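Local atomic coordinates of putative capsular polysaccharide biosynthesis protein (Streptococcus pneumoniae serotype 4, PDB entry 6EWR), a protein that probably acts as a pyridoxal-phosphate-dependent transaminase of the DegT/DnrJ/EryC1 family, thought to serve capsular polysaccharide synthesis. Residues L320-V325 against Y374-N379. Residues are numbered along the deposited sequence; the frame is centred on the assembly and turned at random.
Sequences LYITRV and YAFFEN
R324 and N379 meet as a worked example of how one arginine can tie a strand to the segment 374-379. The guanidinium takes hold of the amide side-on: NE of R324 lies 2.8 Å from OD1 of N379 in a fairly straight bond (157° at the hydrogen), and NH2 of R324 reaches the same OD1 at 3.1 Å. The oxygen sits close to the guanidinium plane, at its edge, whereas the amide itself is turned 75° out of that plane, so NE and NH2 arrive from opposite faces of the amide. OD1 is thus held by two donors. NH2 also makes a weak bond to the backbone O of A375.

The other end of the amide is engaged too. With CG of N379 lodged between its own backbone N and carbonyl carbon, ND2 of N379 reaches O of V325 at 3.0 Å, approaching from above the carbonyl plane; the amide is then held at both ends. A backbone bond from V325 N to N379 O, also 3.0 Å, completes the link, so that N379 bonds to the strand through both its main chain and its side chain.

The ring and backbone of F376 pack beside these bonds. The arginine chain bends at chi3, swinging NE toward OD1 of N379, and CD of R324, at the bend, lies 3.8 Å from CD1 of F376. CA of F376 lies over one guanidinium face. Farther round the ring, CG2 of I322 touches CZ of F376 at 3.9 Å. The side chain of I322 is also about 6 Å from that of Y351, which binds pyridoxal 5'-phosphate.

The contact itself is structural, packing a three-stranded antiparallel sheet against helix 371-378. Strand 321-325, in the middle between 304-306 and 380-383, crosses helix 374-378 at 91°. N379 lies between helix 371-378 and edge strand 380-383. V325 and T323 pack on F401 of helix 391-408.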
ATOM      1  N   LEU A 320     -13.078  -1.523  21.342  1.00 19.78           N
ATOM      2  CA  LEU A 320     -14.443  -1.980  21.001  1.00 19.32           C
ATOM      3  C   LEU A 320     -15.187  -2.404  22.271  1.00 19.58           C
ATOM      4  O   LEU A 320     -14.621  -3.096  23.110  1.00 19.81           O
ATOM      5  CB  LEU A 320     -14.375  -3.158  20.043  1.00 18.17           C
ATOM      6  CG  LEU A 320     -13.779  -2.905  18.651  1.00 18.48           C
ATOM      7  CD1 LEU A 320     -13.674  -4.192  17.846  1.00 18.42           C
ATOM      8  CD2 LEU A 320     -14.603  -1.910  17.844  1.00 18.03           C
ATOM      9  N   TYR A 321     -16.437  -1.984  22.432  1.00 19.98           N
ATOM     10  CA  TYR A 321     -17.277  -2.490  23.514  1.00 20.42           C
ATOM     11  C   TYR A 321     -18.037  -3.732  23.037  1.00 20.87           C
ATOM     12  O   TYR A 321     -19.217  -3.699  22.732  1.00 20.71           O
ATOM     13  CB  TYR A 321     -18.196  -1.405  24.095  1.00 20.67           C
ATOM     14  CG  TYR A 321     -18.643  -1.704  25.523  1.00 20.88           C
ATOM     15  CD1 TYR A 321     -17.736  -1.664  26.559  1.00 21.99           C
ATOM     16  CD2 TYR A 321     -19.965  -2.045  25.829  1.00 21.27           C
ATOM     17  CE1 TYR A 321     -18.121  -1.967  27.867  1.00 23.23           C
ATOM     18  CE2 TYR A 321     -20.355  -2.341  27.138  1.00 21.33           C
ATOM     19  CZ  TYR A 321     -19.426  -2.304  28.146  1.00 22.94           C
ATOM     20  OH  TYR A 321     -19.776  -2.583  29.440  1.00 24.06           O
ATOM     21  N   ILE A 322     -17.312  -4.829  22.983  1.00 21.78           N
ATOM     22  CA  ILE A 322     -17.863  -6.134  22.689  1.00 21.20           C
ATOM     23  C   ILE A 322     -18.723  -6.587  23.868  1.00 20.19           C
ATOM     24  O   ILE A 322     -18.278  -6.510  25.030  1.00 20.50           O
ATOM     25  CB  ILE A 322     -16.721  -7.165  22.481  1.00 23.26           C
ATOM     26  CG1 ILE A 322     -15.761  -6.795  21.365  1.00 23.57           C
ATOM     27  CG2 ILE A 322     -17.227  -8.599  22.483  1.00 24.00           C
ATOM     28  CD1 ILE A 322     -15.881  -7.467  20.021  1.00 24.57           C
ATOM     29  N   THR A 323     -19.963  -7.013  23.573  1.00 18.22           N
ATOM     30  CA  THR A 323     -20.871  -7.592  24.562  1.00 17.71           C
ATOM     31  C   THR A 323     -21.485  -8.827  23.978  1.00 18.39           C
ATOM     32  O   THR A 323     -21.595  -8.926  22.740  1.00 18.40           O
ATOM     33  CB  THR A 323     -22.027  -6.624  24.959  1.00 17.33           C
ATOM     34  OG1 THR A 323     -23.130  -6.703  24.026  1.00 15.03           O
ATOM     35  CG2 THR A 323     -21.521  -5.152  25.060  1.00 16.97           C
ATOM     36  N   ARG A 324     -21.892  -9.757  24.838  1.00 17.67           N
ATOM     37  CA  ARG A 324     -22.720 -10.887  24.417  1.00 18.98           C
ATOM     38  C   ARG A 324     -23.981 -10.919  25.246  1.00 20.33           C
ATOM     39  O   ARG A 324     -23.928 -10.705  26.458  1.00 21.73           O
ATOM     40  CB  ARG A 324     -21.970 -12.198  24.572  1.00 18.32           C
ATOM     41  CG  ARG A 324     -20.678 -12.245  23.757  1.00 17.85           C
ATOM     42  CD  ARG A 324     -19.912 -13.506  24.093  1.00 17.21           C
ATOM     43  NE  ARG A 324     -20.683 -14.704  23.729  1.00 16.96           N
ATOM     44  CZ  ARG A 324     -20.489 -15.926  24.217  1.00 16.10           C
ATOM     45  NH1 ARG A 324     -19.533 -16.169  25.112  1.00 15.15           N
ATOM     46  NH2 ARG A 324     -21.268 -16.925  23.788  1.00 15.90           N
ATOM     47  N   VAL A 325     -25.121 -11.154  24.601  1.00 21.91           N
ATOM     48  CA  VAL A 325     -26.424 -11.161  25.294  1.00 23.79           C
ATOM     49  C   VAL A 325     -26.802 -12.605  25.632  1.00 24.87           C
ATOM     50  O   VAL A 325     -26.932 -13.447  24.745  1.00 21.52           O
ATOM     51  CB  VAL A 325     -27.519 -10.474  24.444  1.00 22.44           C
ATOM     52  CG1 VAL A 325     -28.775 -10.216  25.266  1.00 22.77           C
ATOM     53  CG2 VAL A 325     -26.995  -9.152  23.903  1.00 22.36           C
ATOM     54  N   TYR A 374     -18.191 -19.950  16.989  1.00 18.70           N
ATOM     55  CA  TYR A 374     -19.550 -19.687  16.518  1.00 19.91           C
ATOM     56  C   TYR A 374     -20.434 -19.212  17.668  1.00 20.30           C
ATOM     57  O   TYR A 374     -21.235 -18.307  17.482  1.00 19.84           O
ATOM     58  CB  TYR A 374     -20.182 -20.925  15.860  1.00 22.24           C
ATOM     59  CG  TYR A 374     -21.636 -20.715  15.440  1.00 22.97           C
ATOM     60  CD1 TYR A 374     -22.654 -20.850  16.378  1.00 23.05           C
ATOM     61  CD2 TYR A 374     -21.975 -20.317  14.157  1.00 24.34           C
ATOM     62  CE1 TYR A 374     -23.980 -20.630  16.042  1.00 24.83           C
ATOM     63  CE2 TYR A 374     -23.302 -20.086  13.806  1.00 24.83           C
ATOM     64  CZ  TYR A 374     -24.306 -20.246  14.754  1.00 25.01           C
ATOM     65  OH  TYR A 374     -25.626 -20.022  14.423  1.00 25.73           O
ATOM     66  N   ALA A 375     -20.305 -19.854  18.834  1.00 19.79           N
ATOM     67  CA  ALA A 375     -21.065 -19.480  20.009  1.00 20.25           C
ATOM     68  C   ALA A 375     -20.779 -18.032  20.473  1.00 20.63           C
ATOM     69  O   ALA A 375     -21.701 -17.307  20.890  1.00 22.43           O
ATOM     70  CB  ALA A 375     -20.810 -20.465  21.152  1.00 19.19           C
ATOM     71  N   PHE A 376     -19.513 -17.628  20.400  1.00 20.63           N
ATOM     72  CA  PHE A 376     -19.115 -16.219  20.624  1.00 20.32           C
ATOM     73  C   PHE A 376     -19.848 -15.272  19.647  1.00 20.41           C
ATOM     74  O   PHE A 376     -20.470 -14.299  20.063  1.00 18.89           O
ATOM     75  CB  PHE A 376     -17.604 -16.079  20.452  1.00 20.30           C
ATOM     76  CG  PHE A 376     -17.072 -14.751  20.859  1.00 19.81           C
ATOM     77  CD1 PHE A 376     -16.785 -14.478  22.192  1.00 19.73           C
ATOM     78  CD2 PHE A 376     -16.867 -13.762  19.910  1.00 19.89           C
ATOM     79  CE1 PHE A 376     -16.311 -13.242  22.570  1.00 20.37           C
ATOM     80  CE2 PHE A 376     -16.395 -12.516  20.278  1.00 20.11           C
ATOM     81  CZ  PHE A 376     -16.117 -12.252  21.620  1.00 20.27           C
ATOM     82  N   PHE A 377     -19.781 -15.607  18.358  1.00 19.67           N
ATOM     83  CA  PHE A 377     -20.399 -14.811  17.302  1.00 19.18           C
ATOM     84  C   PHE A 377     -21.902 -14.689  17.459  1.00 19.20           C
ATOM     85  O   PHE A 377     -22.449 -13.601  17.355  1.00 18.25           O
ATOM     86  CB  PHE A 377     -20.069 -15.424  15.933  1.00 18.97           C
ATOM     87  CG  PHE A 377     -21.007 -15.016  14.813  1.00 18.84           C
ATOM     88  CD1 PHE A 377     -21.041 -13.701  14.355  1.00 19.41           C
ATOM     89  CD2 PHE A 377     -21.828 -15.955  14.199  1.00 18.56           C
ATOM     90  CE1 PHE A 377     -21.898 -13.326  13.327  1.00 18.99           C
ATOM     91  CE2 PHE A 377     -22.685 -15.599  13.173  1.00 19.12           C
ATOM     92  CZ  PHE A 377     -22.721 -14.275  12.729  1.00 19.60           C
ATOM     93  N   GLU A 378     -22.550 -15.829  17.689  1.00 19.94           N
ATOM     94  CA  GLU A 378     -24.016 -15.958  17.726  1.00 20.50           C
ATOM     95  C   GLU A 378     -24.724 -14.849  18.483  1.00 19.67           C
ATOM     96  O   GLU A 378     -25.690 -14.281  17.985  1.00 20.25           O
ATOM     97  CB  GLU A 378     -24.401 -17.304  18.342  1.00 22.54           C
ATOM     98  CG  GLU A 378     -25.857 -17.711  18.137  1.00 24.31           C
ATOM     99  CD  GLU A 378     -26.191 -19.053  18.745  1.00 26.06           C
ATOM    100  OE1 GLU A 378     -25.650 -19.404  19.817  1.00 25.80           O
ATOM    101  OE2 GLU A 378     -27.066 -19.737  18.161  1.00 30.25           O
ATOM    102  N   ASN A 379     -24.239 -14.538  19.686  1.00 18.20           N
ATOM    103  CA  ASN A 379     -24.895 -13.559  20.547  1.00 16.81           C
ATOM    104  C   ASN A 379     -24.083 -12.277  20.812  1.00 16.08           C
ATOM    105  O   ASN A 379     -24.387 -11.513  21.737  1.00 16.71           O
ATOM    106  CB  ASN A 379     -25.365 -14.251  21.848  1.00 16.66           C
ATOM    107  CG  ASN A 379     -24.235 -14.791  22.688  1.00 16.78           C
ATOM    108  OD1 ASN A 379     -23.088 -14.899  22.229  1.00 16.38           O
ATOM    109  ND2 ASN A 379     -24.551 -15.129  23.951  1.00 16.89           N
TER